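Local coordinates for protein kinase domain-containing protein (Chaetomium thermophilum, PDB 6Z3U), which probably transfers phosphate from ATP to serine and threonine residues of proteins, as the cyclin-dependent kinase CDK7 of the CAK complex, at residues B[178-181]-B[182-185]; B[202-205]-B[206-210]; B[350-354]-B[355-359]. All blocks are in the same frame, centred on the assembly; numbering follows the deposited sequence.

Interaction 1: residues B[178-181]-B[182-185]; sequences GDLE and MLIR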
loop_
_atom_site.group_PDB
_atom_site.type_symbol
_atom_site.label_atom_id
_atom_site.label_comp_id
_atom_site.label_asym_id
_atom_site.label_seq_id
_atom_site.Cartn_x
_atom_site.Cartn_y
_atom_site.Cartn_z
ATOM N N GLY B 178 22.782 -6.542 12.570
ATOM C CA GLY B 178 21.945 -7.717 12.691
ATOM C C GLY B 178 20.522 -7.412 13.101
ATOM O O GLY B 178 19.949 -6.405 12.678
ATOM N N ASP B 179 19.940 -8.283 13.924
ATOM C CA ASP B 179 18.563 -8.138 14.373
ATOM C C ASP B 179 18.492 -8.445 15.864
ATOM O O ASP B 179 19.499 -8.756 16.508
ATOM C CB ASP B 179 17.628 -9.043 13.562
ATOM C CG ASP B 179 18.063 -10.495 13.579
ATOM O OD1 ASP B 179 18.277 -11.043 14.683
ATOM O OD2 ASP B 179 18.184 -11.090 12.487
ATOM N N LEU B 180 17.281 -8.354 16.415
ATOM C CA LEU B 180 17.085 -8.553 17.844
ATOM C C LEU B 180 17.019 -10.021 18.240
ATOM O O LEU B 180 17.245 -10.340 19.410
ATOM C CB LEU B 180 15.804 -7.851 18.295
ATOM C CG LEU B 180 15.937 -6.916 19.495
ATOM C CD1 LEU B 180 16.973 -5.842 19.237
ATOM C CD2 LEU B 180 14.591 -6.285 19.816
ATOM N N GLU B 181 16.695 -10.917 17.306
ATOM C CA GLU B 181 16.651 -12.334 17.644
ATOM C C GLU B 181 18.034 -12.841 18.018
ATOM O O GLU B 181 18.205 -13.522 19.035
ATOM C CB GLU B 181 16.092 -13.143 16.475
ATOM C CG GLU B 181 15.697 -14.562 16.858
ATOM C CD GLU B 181 16.064 -15.578 15.796
ATOM O OE1 GLU B 181 15.148 -16.075 15.102
ATOM O OE2 GLU B 181 17.271 -15.866 15.648
ATOM N N MET B 182 19.042 -12.507 17.210
ATOM C CA MET B 182 20.383 -13.020 17.463
ATOM C C MET B 182 20.964 -12.464 18.756
ATOM O O MET B 182 21.749 -13.148 19.422
ATOM C CB MET B 182 21.298 -12.702 16.280
ATOM C CG MET B 182 21.397 -11.227 15.927
ATOM S SD MET B 182 22.389 -10.919 14.446
ATOM C CE MET B 182 21.663 -12.065 13.271
ATOM N N LEU B 183 20.598 -11.239 19.134
ATOM C CA LEU B 183 21.004 -10.736 20.440
ATOM C C LEU B 183 20.352 -11.548 21.552
ATOM O O LEU B 183 21.017 -11.969 22.506
ATOM C CB LEU B 183 20.639 -9.259 20.577
ATOM C CG LEU B 183 21.411 -8.253 19.723
ATOM C CD1 LEU B 183 21.105 -6.840 20.199
ATOM C CD2 LEU B 183 22.901 -8.513 19.759
ATOM N N ILE B 184 19.043 -11.785 21.437
ATOM C CA ILE B 184 18.326 -12.550 22.453
ATOM C C ILE B 184 18.874 -13.969 22.545
ATOM O O ILE B 184 19.025 -14.520 23.642
ATOM C CB ILE B 184 16.815 -12.545 22.146
ATOM C CG1 ILE B 184 16.252 -11.131 22.329
ATOM C CG2 ILE B 184 16.092 -13.549 23.035
ATOM C CD1 ILE B 184 14.852 -10.938 21.788
ATOM N N ARG B 185 19.176 -14.588 21.400
ATOM C CA ARG B 185 19.670 -15.960 21.421
ATOM C C ARG B 185 21.087 -16.047 21.976
ATOM O O ARG B 185 21.472 -17.087 22.521
ATOM C CB ARG B 185 19.630 -16.564 20.016
ATOM C CG ARG B 185 18.235 -16.849 19.475
ATOM C CD ARG B 185 18.308 -17.540 18.117
ATOM N NE ARG B 185 18.617 -18.963 18.238
ATOM C CZ ARG B 185 17.749 -19.952 18.025
ATOM N NH1 ARG B 185 18.141 -21.211 18.169
ATOM N NH2 ARG B 185 16.500 -19.696 17.657
#
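Asp179 caps the first turn of helix 180-185 by accepting from the backbone of Met182: OD1 of Asp179 lies 3.0 Å from N of Met182, with an N-H...O angle of 167°, and the donor meets the oxygen nearly along its C-O axis. The carboxylate reaches that N-H because CG of Asp179 stands between its own backbone N and carbonyl carbon (chi1 55°). The two residues form a capping box. In its reciprocal half the acceptor is a sulfur: N of Asp179 points at SD of Met182 over 3.6 Å, a weak bond. Met182 bends at chi3, which lays CE beside the carboxylate, 3.7 Å from OD2 of Asp179, and the two side chains cross at about a right angle. SD of Met182 also packs on CA of Gly178, whose positive phi favours glycine.

Within the same turn, Glu181 lies alongside Arg185, one turn further on, the two side chains pointing the same way. OE2 of Glu181 touches the aliphatic CD of Arg185 at 3.2 Å, whereas its distance to NE of Arg185 is 4.3 Å, beyond a salt bridge, so the opposite charges can probably attract only weakly, through space. The backbone bond from N of Arg185 to O of Glu181, 2.8 Å, holds the two in step.

Behind the cap, Leu180 and Leu183 pack on Trp200 of helix 194-213 and Ile228 of strand 226-228, while Gly178 pairs with Ile228 through the backbone.

Interaction 2: residues B[202-205]-B[206-210]; sequences GMLT and RAVWW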
loop_
_atom_site.group_PDB
_atom_site.type_symbol
_atom_site.label_atom_id
_atom_site.label_comp_id
_atom_site.label_asym_id
_atom_site.label_seq_id
_atom_site.Cartn_x
_atom_site.Cartn_y
_atom_site.Cartn_z
ATOM N N GLY B 202 10.609 0.824 23.020
ATOM C CA GLY B 202 10.230 2.150 22.560
ATOM C C GLY B 202 10.344 2.293 21.055
ATOM O O GLY B 202 9.489 2.905 20.410
ATOM N N MET B 203 11.409 1.738 20.477
ATOM C CA MET B 203 11.574 1.768 19.028
ATOM C C MET B 203 10.490 0.948 18.337
ATOM O O MET B 203 9.827 1.431 17.412
ATOM C CB MET B 203 12.964 1.246 18.667
ATOM C CG MET B 203 14.081 2.142 19.163
ATOM S SD MET B 203 15.692 1.349 19.106
ATOM C CE MET B 203 16.742 2.669 19.705
ATOM N N LEU B 204 10.301 -0.298 18.775
ATOM C CA LEU B 204 9.276 -1.154 18.181
ATOM C C LEU B 204 7.896 -0.513 18.279
ATOM O O LEU B 204 7.137 -0.498 17.304
ATOM C CB LEU B 204 9.286 -2.523 18.860
ATOM C CG LEU B 204 8.133 -3.467 18.515
ATOM C CD1 LEU B 204 8.030 -3.651 17.018
ATOM C CD2 LEU B 204 8.312 -4.809 19.207
ATOM N N THR B 205 7.554 0.025 19.451
ATOM C CA THR B 205 6.227 0.606 19.625
ATOM C C THR B 205 6.021 1.794 18.693
ATOM O O THR B 205 4.937 1.963 18.122
ATOM C CB THR B 205 6.022 1.021 21.082
ATOM O OG1 THR B 205 6.234 -0.108 21.937
ATOM C CG2 THR B 205 4.614 1.549 21.305
ATOM N N ARG B 206 7.056 2.616 18.504
ATOM C CA ARG B 206 6.933 3.722 17.560
ATOM C C ARG B 206 6.755 3.209 16.137
ATOM O O ARG B 206 5.981 3.776 15.358
ATOM C CB ARG B 206 8.152 4.639 17.646
ATOM C CG ARG B 206 8.231 5.474 18.914
ATOM C CD ARG B 206 9.336 6.519 18.806
ATOM N NE ARG B 206 9.423 7.368 19.991
ATOM C CZ ARG B 206 10.239 7.152 21.020
ATOM N NH1 ARG B 206 11.061 6.108 21.026
ATOM N NH2 ARG B 206 10.231 7.989 22.050
ATOM N N ALA B 207 7.441 2.119 15.784
ATOM C CA ALA B 207 7.304 1.566 14.441
ATOM C C ALA B 207 5.880 1.090 14.193
ATOM O O ALA B 207 5.261 1.445 13.184
ATOM C CB ALA B 207 8.299 0.423 14.241
ATOM N N VAL B 208 5.334 0.291 15.112
ATOM C CA VAL B 208 3.969 -0.194 14.930
ATOM C C VAL B 208 2.976 0.954 15.032
ATOM O O VAL B 208 1.954 0.963 14.337
ATOM C CB VAL B 208 3.652 -1.307 15.943
ATOM C CG1 VAL B 208 2.225 -1.788 15.779
ATOM C CG2 VAL B 208 4.611 -2.459 15.764
ATOM N N TRP B 209 3.250 1.942 15.887
ATOM C CA TRP B 209 2.391 3.120 15.924
ATOM C C TRP B 209 2.379 3.819 14.572
ATOM O O TRP B 209 1.317 4.214 14.077
ATOM C CB TRP B 209 2.854 4.083 17.015
ATOM C CG TRP B 209 2.201 5.434 16.927
ATOM C CD1 TRP B 209 0.980 5.791 17.421
ATOM C CD2 TRP B 209 2.737 6.605 16.299
ATOM N NE1 TRP B 209 0.725 7.112 17.143
ATOM C CE2 TRP B 209 1.788 7.634 16.454
ATOM C CE3 TRP B 209 3.928 6.882 15.620
ATOM C CZ2 TRP B 209 1.992 8.918 15.957
ATOM C CZ3 TRP B 209 4.129 8.157 15.128
ATOM C CH2 TRP B 209 3.166 9.159 15.298
ATOM N N TRP B 210 3.551 3.964 13.949
ATOM C CA TRP B 210 3.622 4.636 12.657
ATOM C C TRP B 210 2.919 3.829 11.572
ATOM O O TRP B 210 2.269 4.400 10.687
ATOM C CB TRP B 210 5.080 4.888 12.285
ATOM C CG TRP B 210 5.249 5.616 11.000
ATOM C CD1 TRP B 210 5.892 5.167 9.887
ATOM C CD2 TRP B 210 4.753 6.920 10.680
ATOM N NE1 TRP B 210 5.839 6.115 8.895
ATOM C CE2 TRP B 210 5.145 7.201 9.357
ATOM C CE3 TRP B 210 4.020 7.878 11.387
ATOM C CZ2 TRP B 210 4.828 8.400 8.725
ATOM C CZ3 TRP B 210 3.707 9.068 10.758
ATOM C CH2 TRP B 210 4.112 9.319 9.440
#
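Four successive i to i+4 bonds, from Arg206 N to Gly202 O through to Trp209 N to Thr205 O, run at 2.8 to 3.1 Å with N-H...O angles of 154° to 170°, as expected of regular alpha-helix. Leu204 and Val208 lie alongside each other and point the same way, CD1 of Leu204 meeting CG2 of Val208 at 3.8 Å. Val208 sets CG2 beside its backbone N and opposite its carbonyl carbon, and this branch also rests 3.5 Å from O of Leu204. Arg206 leaves the helix extended from CG to NE, its CG 3.2 Å from O of Gly202, and its NE makes a weak hydrogen bond to Pro5 O of the neighbouring RING-type domain-containing chain. An alanine in place of Arg206 would remove this aliphatic stem and is likely to leave that carbonyl without its weak donor. The hydroxyl of Thr205 is satisfied within the helix, by O of Met201. Trp209 meets Phe6 of the RING-type domain-containing chain, their ring planes about 40° apart.

Helix 194-213 is enclosed on several sides. Leu204 and Val208 face helix 276-291 at Val282, Met203 and Ala207 meet strand 234-236, and Thr205 and Trp209 touch helix 374-378.

Interaction 3: residues B[350-354]-B[355-359]; sequences GAVGS and EGVDL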
loop_
_atom_site.group_PDB
_atom_site.type_symbol
_atom_site.label_atom_id
_atom_site.label_comp_id
_atom_site.label_asym_id
_atom_site.label_seq_id
_atom_site.Cartn_x
_atom_site.Cartn_y
_atom_site.Cartn_z
ATOM N N GLY B 350 8.768 -9.832 36.160
ATOM C CA GLY B 350 9.002 -8.711 37.056
ATOM C C GLY B 350 10.269 -7.928 36.776
ATOM O O GLY B 350 10.484 -6.890 37.413
ATOM N N ALA B 351 11.109 -8.390 35.845
ATOM C CA ALA B 351 12.356 -7.686 35.562
ATOM C C ALA B 351 12.111 -6.241 35.140
ATOM O O ALA B 351 12.940 -5.366 35.414
ATOM C CB ALA B 351 13.140 -8.427 34.478
ATOM N N VAL B 352 10.986 -5.970 34.466
ATOM C CA VAL B 352 10.676 -4.620 34.011
ATOM C C VAL B 352 9.865 -3.827 35.029
ATOM O O VAL B 352 9.533 -2.663 34.772
ATOM C CB VAL B 352 9.912 -4.653 32.669
ATOM C CG1 VAL B 352 10.815 -5.169 31.562
ATOM C CG2 VAL B 352 8.651 -5.509 32.780
ATOM N N GLY B 353 9.537 -4.420 36.174
ATOM C CA GLY B 353 8.833 -3.710 37.221
ATOM C C GLY B 353 7.332 -3.720 37.035
ATOM O O GLY B 353 6.784 -4.203 36.040
ATOM N N SER B 354 6.648 -3.153 38.031
ATOM C CA SER B 354 5.189 -3.157 38.015
ATOM C C SER B 354 4.657 -2.454 36.774
ATOM O O SER B 354 3.809 -2.994 36.056
ATOM C CB SER B 354 4.652 -2.495 39.284
ATOM O OG SER B 354 5.234 -1.218 39.481
ATOM N N GLU B 355 5.163 -1.252 36.491
ATOM C CA GLU B 355 4.666 -0.503 35.342
ATOM C C GLU B 355 4.974 -1.219 34.036
ATOM O O GLU B 355 4.188 -1.145 33.084
ATOM C CB GLU B 355 5.259 0.905 35.336
ATOM C CG GLU B 355 4.706 1.812 36.430
ATOM C CD GLU B 355 3.257 2.203 36.205
ATOM O OE1 GLU B 355 2.621 2.695 37.163
ATOM O OE2 GLU B 355 2.752 2.007 35.079
ATOM N N GLY B 356 6.113 -1.908 33.962
ATOM C CA GLY B 356 6.416 -2.671 32.764
ATOM C C GLY B 356 5.475 -3.846 32.586
ATOM O O GLY B 356 4.958 -4.078 31.490
ATOM N N VAL B 357 5.218 -4.586 33.665
ATOM C CA VAL B 357 4.289 -5.707 33.578
ATOM C C VAL B 357 2.870 -5.205 33.353
ATOM O O VAL B 357 2.034 -5.916 32.782
ATOM C CB VAL B 357 4.398 -6.582 34.839
ATOM C CG1 VAL B 357 3.251 -7.582 34.900
ATOM C CG2 VAL B 357 5.741 -7.296 34.862
ATOM N N ASP B 358 2.572 -3.977 33.779
ATOM C CA ASP B 358 1.278 -3.383 33.456
ATOM C C ASP B 358 1.115 -3.265 31.947
ATOM O O ASP B 358 0.079 -3.642 31.390
ATOM C CB ASP B 358 1.153 -2.016 34.127
ATOM C CG ASP B 358 -0.204 -1.375 33.908
ATOM O OD1 ASP B 358 -1.198 -1.884 34.463
ATOM O OD2 ASP B 358 -0.280 -0.357 33.189
ATOM N N LEU B 359 2.141 -2.752 31.267
ATOM C CA LEU B 359 2.092 -2.638 29.813
ATOM C C LEU B 359 2.002 -4.011 29.158
ATOM O O LEU B 359 1.186 -4.229 28.256
ATOM C CB LEU B 359 3.324 -1.883 29.313
ATOM C CG LEU B 359 3.419 -1.626 27.810
ATOM C CD1 LEU B 359 2.247 -0.792 27.355
ATOM C CD2 LEU B 359 4.734 -0.947 27.460
#
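Val352 and Val357 meet through one methyl each, CG2 of Val352 standing 4.0 Å from CG2 of Val357 across the start of helix 353-363. The branch from Val352 comes over the backbone of Gly356, 3.6 Å from both its CA and C atoms. With CG1 of Val352 opposite its carbonyl carbon (chi1 -67°), CG2 falls between N and C and is directed at this glycine. Gly356 has no side chain on the face where that methyl lies; a CB there would point toward Val352.

Val357 turns CG2 to the side of its own backbone N, which brings that methyl 3.5 Å from O of Gly353. The same carbonyl accepts from N of Val357 at 2.9 Å with an N-H...O angle of 168°, so backbone bond and methyl contact tie one residue to the first turn. Gly353 has a positive phi (85°) and a backbone conformation that a residue with a side chain would find hard to adopt. Its N bonds back to O of Gly350 at 2.9 Å, closing the 3-10 turn that leads into the helix.

The carboxylate of Asp358 leads away from residues 350-354, although its CB passes 3.4 Å from O of Ser354. That carboxylate is gripped by His380 and by salt bridges to Lys342 and Arg362. Around the valines, Phe286 and Ile290 of helix 276-291 pack on Val352, and Tyr345, Met346 and Phe349 of helix 342-349 on Val357. The whole is a 3-10 turn running into an alpha-helix around a glycine, set within the helical C-terminal lobe of the protein kinase fold.

All three contacts are local, within one helix or its entry, and all lie in the C-terminal lobe of the kinase. Interaction 2 is the buried one, mid-helix, where regular backbone bonding and apolar packing prevail; interactions 1 and 3 are partly buried helix starts. Their openings differ: a carboxylate and, weakly, a thioether accept from backbone N-H groups in 178-185, whereas glycines and valine methyls shape 350-359. Helix 194-213 joins interactions 1 and 2, since Trp200 receives the leucines of the first. Helix 276-291 joins interactions 2 and 3, touched by Leu204 and Val208 and by Val352. Another chain reaches interaction 2 alone. The centres lie about 18 to 22 Å apart.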